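Local atomic coordinates of flavodoxin (Aquifex aeolicus, PDB entry 2ARK), a protein that binds FMN and probably serves as a low-potential electron donor to a number of redox enzymes. Residues Leu24-Glu27 with Gly28-Leu32; Asp127-Gly130 with Lys131-Leu135; Ala162-Val165 with Ala166-Val169; Glu174-Glu177 with Lys178-Asp182. All blocks are in the same frame, centred on the assembly; numbering follows the deposited sequence.

Interaction 1: residues Leu24-Glu27 with Gly28-Leu32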
loop_
_atom_site.group_PDB
_atom_site.type_symbol
_atom_site.label_atom_id
_atom_site.label_comp_id
_atom_site.label_asym_id
_atom_site.label_seq_id
_atom_site.Cartn_x
_atom_site.Cartn_y
_atom_site.Cartn_z
ATOM N N LEU A 24 -9.454 -23.562 -7.760
ATOM C CA LEU A 24 -10.102 -23.688 -6.461
ATOM C C LEU A 24 -11.017 -22.514 -6.158
ATOM O O LEU A 24 -12.096 -22.707 -5.587
ATOM C CB LEU A 24 -9.065 -23.849 -5.359
ATOM C CG LEU A 24 -8.409 -25.241 -5.333
ATOM C CD1 LEU A 24 -7.062 -25.212 -4.595
ATOM C CD2 LEU A 24 -9.350 -26.320 -4.783
ATOM N N VAL A 25 -10.597 -21.311 -6.558
ATOM C CA VAL A 25 -11.465 -20.125 -6.481
ATOM C C VAL A 25 -12.754 -20.354 -7.306
ATOM O O VAL A 25 -13.871 -20.093 -6.837
ATOM C CB VAL A 25 -10.724 -18.816 -6.937
ATOM C CG1 VAL A 25 -11.684 -17.620 -6.975
ATOM C CG2 VAL A 25 -9.559 -18.519 -6.035
ATOM N N ALA A 26 -12.569 -20.882 -8.513
ATOM C CA ALA A 26 -13.639 -21.095 -9.474
ATOM C C ALA A 26 -14.614 -22.150 -8.973
ATOM O O ALA A 26 -15.835 -21.999 -9.133
ATOM C CB ALA A 26 -13.060 -21.521 -10.792
ATOM N N GLU A 27 -14.063 -23.225 -8.397
ATOM C CA GLU A 27 -14.843 -24.220 -7.687
ATOM C C GLU A 27 -15.571 -23.596 -6.487
ATOM O O GLU A 27 -16.729 -23.888 -6.248
ATOM C CB GLU A 27 -13.941 -25.359 -7.237
ATOM C CG GLU A 27 -14.660 -26.445 -6.470
ATOM C CD GLU A 27 -13.719 -27.316 -5.659
ATOM O OE1 GLU A 27 -14.066 -27.663 -4.507
ATOM O OE2 GLU A 27 -12.633 -27.644 -6.173
ATOM N N GLY A 28 -14.884 -22.736 -5.734
ATOM C CA GLY A 28 -15.518 -21.965 -4.663
ATOM C C GLY A 28 -16.795 -21.261 -5.125
ATOM O O GLY A 28 -17.827 -21.390 -4.474
ATOM N N ALA A 29 -16.723 -20.532 -6.251
ATOM C CA ALA A 29 -17.854 -19.769 -6.771
ATOM C C ALA A 29 -18.963 -20.658 -7.310
ATOM O O ALA A 29 -20.145 -20.373 -7.119
ATOM C CB ALA A 29 -17.393 -18.800 -7.848
ATOM N N ARG A 30 -18.586 -21.738 -7.985
ATOM C CA ARG A 30 -19.559 -22.647 -8.571
ATOM C C ARG A 30 -20.373 -23.331 -7.484
ATOM O O ARG A 30 -21.471 -23.818 -7.747
ATOM C CB ARG A 30 -18.883 -23.693 -9.472
ATOM C CG ARG A 30 -18.412 -23.134 -10.815
ATOM C CD ARG A 30 -18.089 -24.253 -11.799
ATOM N NE ARG A 30 -16.665 -24.555 -11.786
ATOM C CZ ARG A 30 -15.805 -24.172 -12.733
ATOM N NH1 ARG A 30 -14.519 -24.485 -12.599
ATOM N NH2 ARG A 30 -16.222 -23.487 -13.818
ATOM N N SER A 31 -19.843 -23.332 -6.257
ATOM C CA SER A 31 -20.466 -24.060 -5.148
ATOM C C SER A 31 -21.744 -23.365 -4.672
ATOM O O SER A 31 -22.617 -24.005 -4.096
ATOM C CB SER A 31 -19.476 -24.320 -4.003
ATOM O OG SER A 31 -19.378 -23.214 -3.106
ATOM N N LEU A 32 -21.850 -22.059 -4.931
ATOM C CA LEU A 32 -23.088 -21.320 -4.675
ATOM C C LEU A 32 -24.039 -21.547 -5.836
ATOM O O LEU A 32 -23.813 -21.002 -6.912
ATOM C CB LEU A 32 -22.819 -19.816 -4.579
ATOM C CG LEU A 32 -23.605 -18.911 -3.601
ATOM C CD1 LEU A 32 -24.054 -17.632 -4.303
ATOM C CD2 LEU A 32 -24.764 -19.584 -2.873
#

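Interaction 2: residues Asp127-Gly130 with Lys131-Leu135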
loop_
_atom_site.group_PDB
_atom_site.type_symbol
_atom_site.label_atom_id
_atom_site.label_comp_id
_atom_site.label_asym_id
_atom_site.label_seq_id
_atom_site.Cartn_x
_atom_site.Cartn_y
_atom_site.Cartn_z
ATOM N N ASP A 127 -13.262 -14.562 7.084
ATOM C CA ASP A 127 -13.275 -15.985 7.459
ATOM C C ASP A 127 -11.909 -16.550 7.813
ATOM O O ASP A 127 -10.933 -16.340 7.104
ATOM C CB ASP A 127 -13.869 -16.847 6.336
ATOM C CG ASP A 127 -15.266 -16.447 5.993
ATOM O OD1 ASP A 127 -15.666 -15.306 6.368
ATOM O OD2 ASP A 127 -15.963 -17.276 5.371
ATOM N N TYR A 128 -11.867 -17.259 8.940
ATOM C CA TYR A 128 -10.757 -18.141 9.229
ATOM C C TYR A 128 -11.108 -19.548 8.795
ATOM O O TYR A 128 -12.099 -20.158 9.208
ATOM C CB TYR A 128 -10.393 -18.132 10.682
ATOM C CG TYR A 128 -9.430 -17.060 11.066
ATOM C CD1 TYR A 128 -9.791 -15.702 10.994
ATOM C CD2 TYR A 128 -8.164 -17.393 11.562
ATOM C CE1 TYR A 128 -8.898 -14.689 11.392
ATOM C CE2 TYR A 128 -7.273 -16.404 11.980
ATOM C CZ TYR A 128 -7.650 -15.056 11.885
ATOM O OH TYR A 128 -6.777 -14.096 12.304
ATOM N N VAL A 129 -10.238 -20.050 7.963
ATOM C CA VAL A 129 -10.473 -21.207 7.192
ATOM C C VAL A 129 -9.559 -22.256 7.836
ATOM O O VAL A 129 -9.680 -23.456 7.622
ATOM C CB VAL A 129 -10.161 -20.764 5.757
ATOM C CG1 VAL A 129 -8.927 -21.416 5.166
ATOM C CG2 VAL A 129 -11.421 -20.716 4.895
ATOM N N GLY A 130 -8.672 -21.762 8.684
ATOM C CA GLY A 130 -7.824 -22.577 9.547
ATOM C C GLY A 130 -7.553 -21.763 10.802
ATOM O O GLY A 130 -7.740 -20.548 10.818
ATOM N N LYS A 131 -7.102 -22.430 11.849
ATOM C CA LYS A 131 -6.933 -21.817 13.169
ATOM C C LYS A 131 -6.083 -20.540 13.073
ATOM O O LYS A 131 -6.368 -19.549 13.748
ATOM C CB LYS A 131 -6.290 -22.833 14.107
ATOM C CG LYS A 131 -6.550 -22.635 15.562
ATOM C CD LYS A 131 -6.116 -23.924 16.279
ATOM C CE LYS A 131 -6.964 -24.233 17.517
ATOM N NZ LYS A 131 -6.866 -25.664 17.815
ATOM N N LYS A 132 -5.049 -20.592 12.230
ATOM C CA LYS A 132 -4.158 -19.455 11.963
ATOM C C LYS A 132 -4.091 -19.164 10.453
ATOM O O LYS A 132 -3.043 -18.799 9.921
ATOM C CB LYS A 132 -2.748 -19.758 12.493
ATOM C CG LYS A 132 -2.654 -19.733 13.973
ATOM C CD LYS A 132 -1.224 -19.616 14.487
ATOM C CE LYS A 132 -1.241 -19.000 15.909
ATOM N NZ LYS A 132 -2.022 -17.667 15.969
ATOM N N PHE A 133 -5.200 -19.356 9.757
ATOM C CA PHE A 133 -5.181 -19.220 8.328
ATOM C C PHE A 133 -6.393 -18.444 7.800
ATOM O O PHE A 133 -7.540 -18.905 7.905
ATOM C CB PHE A 133 -5.011 -20.585 7.626
ATOM C CG PHE A 133 -4.326 -20.476 6.299
ATOM C CD1 PHE A 133 -5.063 -20.259 5.133
ATOM C CD2 PHE A 133 -2.945 -20.519 6.215
ATOM C CE1 PHE A 133 -4.429 -20.089 3.898
ATOM C CE2 PHE A 133 -2.292 -20.384 4.981
ATOM C CZ PHE A 133 -3.037 -20.154 3.820
ATOM N N THR A 134 -6.110 -17.280 7.199
ATOM C CA THR A 134 -7.155 -16.400 6.689
ATOM C C THR A 134 -6.844 -15.788 5.313
ATOM O O THR A 134 -5.929 -16.232 4.609
ATOM C CB THR A 134 -7.588 -15.361 7.749
ATOM O OG1 THR A 134 -8.819 -14.764 7.357
ATOM C CG2 THR A 134 -6.526 -14.288 8.008
ATOM N N LEU A 135 -7.625 -14.787 4.907
ATOM C CA LEU A 135 -7.545 -14.277 3.547
ATOM C C LEU A 135 -8.097 -12.853 3.467
ATOM O O LEU A 135 -8.872 -12.495 2.555
ATOM C CB LEU A 135 -8.249 -15.248 2.578
ATOM C CG LEU A 135 -9.708 -15.712 2.743
ATOM C CD1 LEU A 135 -10.353 -15.873 1.352
ATOM C CD2 LEU A 135 -9.817 -17.012 3.584
#

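Interaction 3: residues Ala162-Val165 with Ala166-Val169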
loop_
_atom_site.group_PDB
_atom_site.type_symbol
_atom_site.label_atom_id
_atom_site.label_comp_id
_atom_site.label_asym_id
_atom_site.label_seq_id
_atom_site.Cartn_x
_atom_site.Cartn_y
_atom_site.Cartn_z
ATOM N N ALA A 162 -19.083 -15.018 -5.025
ATOM C CA ALA A 162 -20.364 -15.436 -5.594
ATOM C C ALA A 162 -21.512 -14.966 -4.709
ATOM O O ALA A 162 -22.568 -14.559 -5.204
ATOM C CB ALA A 162 -20.400 -16.938 -5.759
ATOM N N GLU A 163 -21.288 -15.024 -3.403
ATOM C CA GLU A 163 -22.224 -14.529 -2.403
ATOM C C GLU A 163 -22.435 -13.017 -2.478
ATOM O O GLU A 163 -23.555 -12.564 -2.374
ATOM C CB GLU A 163 -21.754 -14.949 -1.022
ATOM C CG GLU A 163 -21.960 -16.445 -0.749
ATOM C CD GLU A 163 -21.254 -16.935 0.538
ATOM O OE1 GLU A 163 -20.301 -16.247 0.997
ATOM O OE2 GLU A 163 -21.640 -18.014 1.066
ATOM N N TRP A 164 -21.373 -12.232 -2.682
ATOM C CA TRP A 164 -21.544 -10.776 -2.816
ATOM C C TRP A 164 -22.276 -10.441 -4.126
ATOM O O TRP A 164 -23.129 -9.546 -4.166
ATOM C CB TRP A 164 -20.206 -10.022 -2.768
ATOM C CG TRP A 164 -19.477 -9.984 -1.438
ATOM C CD1 TRP A 164 -18.146 -9.898 -1.281
ATOM C CD2 TRP A 164 -20.035 -10.013 -0.106
ATOM N NE1 TRP A 164 -17.811 -9.874 0.052
ATOM C CE2 TRP A 164 -18.946 -9.936 0.801
ATOM C CE3 TRP A 164 -21.339 -10.106 0.410
ATOM C CZ2 TRP A 164 -19.104 -9.956 2.191
ATOM C CZ3 TRP A 164 -21.510 -10.119 1.804
ATOM C CH2 TRP A 164 -20.383 -10.041 2.677
ATOM N N VAL A 165 -21.932 -11.159 -5.195
ATOM C CA VAL A 165 -22.678 -11.046 -6.456
ATOM C C VAL A 165 -24.159 -11.353 -6.257
ATOM O O VAL A 165 -25.004 -10.617 -6.726
ATOM C CB VAL A 165 -22.092 -11.940 -7.559
ATOM C CG1 VAL A 165 -23.097 -12.114 -8.729
ATOM C CG2 VAL A 165 -20.744 -11.382 -8.037
ATOM N N ALA A 166 -24.454 -12.422 -5.530
ATOM C CA ALA A 166 -25.815 -12.879 -5.252
ATOM C C ALA A 166 -26.614 -11.890 -4.412
ATOM O O ALA A 166 -27.826 -11.721 -4.619
ATOM C CB ALA A 166 -25.768 -14.227 -4.544
ATOM N N ILE A 167 -25.943 -11.275 -3.442
ATOM C CA ILE A 167 -26.574 -10.313 -2.531
ATOM C C ILE A 167 -26.831 -8.994 -3.237
ATOM O O ILE A 167 -27.969 -8.529 -3.299
ATOM C CB ILE A 167 -25.722 -10.098 -1.244
ATOM C CG1 ILE A 167 -25.820 -11.334 -0.352
ATOM C CG2 ILE A 167 -26.170 -8.864 -0.459
ATOM C CD1 ILE A 167 -24.773 -11.361 0.755
ATOM N N PHE A 168 -25.770 -8.432 -3.803
ATOM C CA PHE A 168 -25.772 -7.081 -4.326
ATOM C C PHE A 168 -26.218 -6.913 -5.765
ATOM O O PHE A 168 -26.708 -5.845 -6.106
ATOM C CB PHE A 168 -24.392 -6.444 -4.113
ATOM C CG PHE A 168 -23.979 -6.412 -2.673
ATOM C CD1 PHE A 168 -22.816 -7.055 -2.254
ATOM C CD2 PHE A 168 -24.793 -5.772 -1.715
ATOM C CE1 PHE A 168 -22.440 -7.040 -0.909
ATOM C CE2 PHE A 168 -24.440 -5.755 -0.377
ATOM C CZ PHE A 168 -23.257 -6.398 0.034
ATOM N N VAL A 169 -26.056 -7.919 -6.620
ATOM C CA VAL A 169 -26.599 -7.759 -7.975
ATOM C C VAL A 169 -27.846 -8.580 -8.243
ATOM O O VAL A 169 -28.771 -8.092 -8.894
ATOM C CB VAL A 169 -25.541 -7.822 -9.150
ATOM C CG1 VAL A 169 -24.095 -7.686 -8.633
ATOM C CG2 VAL A 169 -25.715 -9.029 -10.014
#

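Interaction 4: residues Glu174-Glu177 with Lys178-Asp182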
loop_
_atom_site.group_PDB
_atom_site.type_symbol
_atom_site.label_atom_id
_atom_site.label_comp_id
_atom_site.label_asym_id
_atom_site.label_seq_id
_atom_site.Cartn_x
_atom_site.Cartn_y
_atom_site.Cartn_z
ATOM N N GLU A 174 -31.427 -11.732 1.851
ATOM C CA GLU A 174 -31.509 -12.654 2.992
ATOM C C GLU A 174 -30.168 -13.338 3.318
ATOM O O GLU A 174 -29.918 -13.726 4.460
ATOM C CB GLU A 174 -32.595 -13.711 2.732
ATOM C CG GLU A 174 -32.275 -14.692 1.540
ATOM C CD GLU A 174 -32.997 -14.371 0.209
ATOM O OE1 GLU A 174 -32.761 -15.110 -0.781
ATOM O OE2 GLU A 174 -33.802 -13.405 0.146
ATOM N N LEU A 175 -29.321 -13.481 2.305
ATOM C CA LEU A 175 -28.003 -14.086 2.458
ATOM C C LEU A 175 -27.052 -13.287 3.338
ATOM O O LEU A 175 -26.101 -13.849 3.887
ATOM C CB LEU A 175 -27.334 -14.266 1.094
ATOM C CG LEU A 175 -27.200 -15.654 0.466
ATOM C CD1 LEU A 175 -26.367 -15.580 -0.826
ATOM C CD2 LEU A 175 -26.619 -16.677 1.461
ATOM N N LEU A 176 -27.277 -11.982 3.451
ATOM C CA LEU A 176 -26.355 -11.130 4.202
ATOM C C LEU A 176 -26.263 -11.588 5.660
ATOM O O LEU A 176 -25.159 -11.849 6.164
ATOM C CB LEU A 176 -26.774 -9.662 4.125
ATOM C CG LEU A 176 -25.736 -8.595 3.759
ATOM C CD1 LEU A 176 -26.260 -7.242 4.239
ATOM C CD2 LEU A 176 -24.326 -8.874 4.289
ATOM N N GLU A 177 -27.423 -11.716 6.308
ATOM C CA GLU A 177 -27.513 -12.143 7.699
ATOM C C GLU A 177 -27.112 -13.595 7.888
ATOM O O GLU A 177 -26.490 -13.944 8.886
ATOM C CB GLU A 177 -28.920 -11.891 8.257
ATOM C CG GLU A 177 -28.968 -11.494 9.753
ATOM C CD GLU A 177 -27.929 -10.402 10.136
ATOM O OE1 GLU A 177 -27.463 -10.437 11.293
ATOM O OE2 GLU A 177 -27.569 -9.521 9.299
ATOM N N LYS A 178 -27.476 -14.444 6.939
ATOM C CA LYS A 178 -27.028 -15.817 6.964
ATOM C C LYS A 178 -25.499 -15.851 7.113
ATOM O O LYS A 178 -24.968 -16.531 8.005
ATOM C CB LYS A 178 -27.466 -16.549 5.694
ATOM C CG LYS A 178 -26.498 -17.688 5.271
ATOM C CD LYS A 178 -27.077 -18.676 4.224
ATOM C CE LYS A 178 -28.203 -19.533 4.780
ATOM N NZ LYS A 178 -27.648 -20.600 5.647
ATOM N N ILE A 179 -24.802 -15.104 6.247
ATOM C CA ILE A 179 -23.355 -15.069 6.252
ATOM C C ILE A 179 -22.801 -14.442 7.529
ATOM O O ILE A 179 -21.852 -14.960 8.111
ATOM C CB ILE A 179 -22.775 -14.399 4.980
ATOM C CG1 ILE A 179 -23.079 -15.246 3.735
ATOM C CG2 ILE A 179 -21.250 -14.177 5.093
ATOM C CD1 ILE A 179 -23.129 -14.402 2.444
ATOM N N ARG A 180 -23.412 -13.363 7.990
ATOM C CA ARG A 180 -22.857 -12.627 9.108
ATOM C C ARG A 180 -22.853 -13.436 10.384
ATOM O O ARG A 180 -21.941 -13.287 11.218
ATOM C CB ARG A 180 -23.590 -11.302 9.312
ATOM C CG ARG A 180 -23.211 -10.277 8.300
ATOM C CD ARG A 180 -24.061 -9.066 8.430
ATOM N NE ARG A 180 -23.542 -8.015 7.568
ATOM C CZ ARG A 180 -24.142 -6.855 7.332
ATOM N NH1 ARG A 180 -25.305 -6.580 7.880
ATOM N NH2 ARG A 180 -23.570 -5.975 6.531
ATOM N N LYS A 181 -23.864 -14.302 10.510
ATOM C CA LYS A 181 -24.140 -15.063 11.727
ATOM C C LYS A 181 -23.701 -16.532 11.647
ATOM O O LYS A 181 -23.835 -17.282 12.628
ATOM C CB LYS A 181 -25.628 -14.949 12.087
ATOM C CG LYS A 181 -26.149 -13.502 12.205
ATOM C CD LYS A 181 -25.654 -12.756 13.478
ATOM C CE LYS A 181 -26.518 -11.505 13.775
ATOM N NZ LYS A 181 -26.666 -11.168 15.231
ATOM N N ASP A 182 -23.159 -16.918 10.489
ATOM C CA ASP A 182 -22.650 -18.274 10.251
ATOM C C ASP A 182 -21.380 -18.636 11.051
ATOM O O ASP A 182 -20.299 -18.101 10.773
ATOM C CB ASP A 182 -22.407 -18.504 8.759
ATOM C CG ASP A 182 -22.004 -19.940 8.438
ATOM O OD1 ASP A 182 -21.646 -20.210 7.282
ATOM O OD2 ASP A 182 -22.041 -20.813 9.322
#

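Interaction 1: residues Leu24-Glu27 with Gly28-Leu32
The guanidinium group of Arg30 lies with one face over the methyl of Ala26, one helical turn earlier, where Ala26 CB comes within 3.8 Å of Arg30 NH1. Glu27 N approaches the same flat group from an oblique direction. The side chain reaches back because CG stands beside the backbone N (chi1 -74°) and the chain bends at chi3, folding NE and NH1 over the preceding turn. Its aliphatic part is used too: Arg30 CG packs 3.3 Å from Ala26 O, the carbonyl that also accepts the backbone bond from Arg30 N (3.0 Å). Small residues suit the inner side of this turn. Ala26 and Ala29 press on Val9 and Val7 of strand 5-11 and on Val37 of strand 35-41, and Val25 also packs on Val9. Helix 17-30 is the crossover of the beta-alpha-beta unit formed with parallel strands 5-11 and 35-41, and it packs against both in the flavodoxin-like fold. The backbone ladder continues with Gly28 N to Leu24 O at 2.8 Å and Ala29 N to Val25 O at 2.9 Å. It slackens at the C-terminal end, where the bond from Ser31 N to Glu27 O is weak and strongly bent (122°). There a serine is apt, for its hydroxyl turns back and donates to Gly28 O, 2.8 Å from OG, giving that late carbonyl a side-chain partner. Glu27, on the exposed side, sends an extended chain outward from CB, and its OE1 forms a salt bridge with Arg155 of helix 148-168, a charged tie between neighbouring helices.

Interaction 2: residues Asp127-Gly130 with Lys131-Leu135
Phe133 O is gripped by two backbone donors from successive residues, Val129 and Gly130. The bond from Val129 N (2.9 Å) is nearly straight, meeting the oxygen almost along the C=O axis. Gly130 N lies farther off, 3.2 Å from Phe133 O, and uses a lone pair in the carbonyl plane. Two residues facing one make this a classic beta bulge. Phe133 N answers with a bond to Gly130 O (3.0 Å), its donor standing well above the carbonyl plane, and so completes the antiparallel hydrogen-bonded pair at the turn. Glycine suits position 130, because a beta carbon there would crowd Phe133 CB. Thr134 adds a side-chain bond: OG1, held anti to its own backbone N (chi1 -165°), donates to Asp127 O at 2.6 Å from 45° out of the carbonyl plane. The same threonine lays CB over the centre of the Tyr128 ring, a CH-pi contact 3.9 Å from the centroid, while Lys132 CA sits at the ring's edge. On the apolar side, Val129 CG1 meets the edge of the Phe133 ring, 4.0 Å from CD1, the two side chains pointing the same way; Val129 CG2 also reaches Leu135 CD2. The Asp127 carboxylate turns to Arg156 and Arg160 of helix 148-168 and to Arg185, a cluster of positive groups likely to favour its ionised form. Phe133 packs on Glu149, Glu150 and Ala153 of that helix and on Trp100 of the second subunit, so the hairpin leaving strand 121-128 is lodged between helix 148-168 and a neighbouring chain.

Interaction 3: residues Ala162-Val165 with Ala166-Val169
Aromatic and apolar packing between Trp164 and Phe168 lines the side of this last helical turn that meets the third subunit. Their side chains run alongside each other, pointing the same way, with Phe168 CE1 placed 3.5 Å from Trp164 CE3. The planes are inclined by 36° and the centroid of the indole six-membered ring is 5.6 Å from that of the phenyl, an oblique pair. Phe168 holds CG beside its backbone N (chi1 -58°), which directs the ring back along the helix and brings CD1 near Trp164 O. Ile167 adds to the same end of the indole: its CD1 meets the ring edge, 3.6 Å from Trp164 CZ3, while its CG2 lies over one face of the Phe168 ring, toward the rim. A beta-branched isoleucine can do both, since its two branches diverge at CB. With an alanine in place of Phe168, Trp164 would probably keep Ile167 at its six-membered ring but lose the phenyl beside CE3, leaving a gap there toward the third subunit. Val165 CG1 and Val169 CG2 make a looser contact at 4.2 Å. Backbone hydrogen bonds run in the regular helical pattern, among them Phe168 N to Trp164 O at 2.9 Å and nearly straight (165°), and Val169 N to Val165 O at 2.9 Å. Among charged groups, Glu163 forms a salt bridge through OE1 with Arg160, one turn back. Trp164 also meets Phe123 edge-to-face and packs on Leu121 of the third subunit, as Phe168 does on Gly88 there. This is the C-terminal end of helix 148-168, the long helix that follows the last sheet strand of the flavodoxin-like fold.

Interaction 4: residues Glu174-Glu177 with Lys178-Asp182
Leu176 and Arg180, one turn apart, make the central contact: Leu176 CD2 lies over one face of the guanidinium, 3.5 Å from Arg180 NE. A leucine suits the place, its two methyls offering a greasy floor to the flat cation. At the group's edge Glu177 OE2 forms a long salt bridge with Arg180 NH1 (4.0 Å), the carboxylate plane standing 82° from the guanidinium. The arginine chain runs extended from CG to NE, with CG beside the backbone N (chi1 -75°), and this carries the cation across the leucine. Leu175 CD2 meanwhile packs on the aliphatic part of Lys178, 3.4 Å from CD, and more loosely on Ile179 CD1. Beneath them the backbone bonds of Arg180 N to Leu176 O (2.9 Å) and Ile179 N to Leu175 O (3.0 Å) fix the spacing. Farther out, Arg180 NE donates to Asp87 O of the third subunit. A methionine in place of Arg180 would probably leave Asp87 O of the third subunit without its N-H donor and remove the long ion pair of Glu177. On its inner side helix 175-181 rests against helix 148-168, Leu175 and Ile179 meeting Ile167, while Leu176 and Arg180 turn to the third subunit.

Overall arrangement
All four contacts are local and follow one another in series: none nests in or crosses another, and interaction 2 alone closes a tight hairpin-like turn. From the N terminus, interaction 1 ends helix 17-30, the crossover between strands 5-11 and 35-41. Interaction 2 turns the chain after strand 121-128, its centre about 18 Å from that of interaction 1. Interactions 3 and 4 then lie on consecutive helices, 148-168 and 175-181. Interaction 3 is the hub, touching interaction 1 where Leu32 CD1 meets Ala166 CB at 3.8 Å and interaction 4 where Ile167 CG1 meets Leu175 CB at 3.6 Å. Interactions 2, 3 and 4 all reach the third subunit.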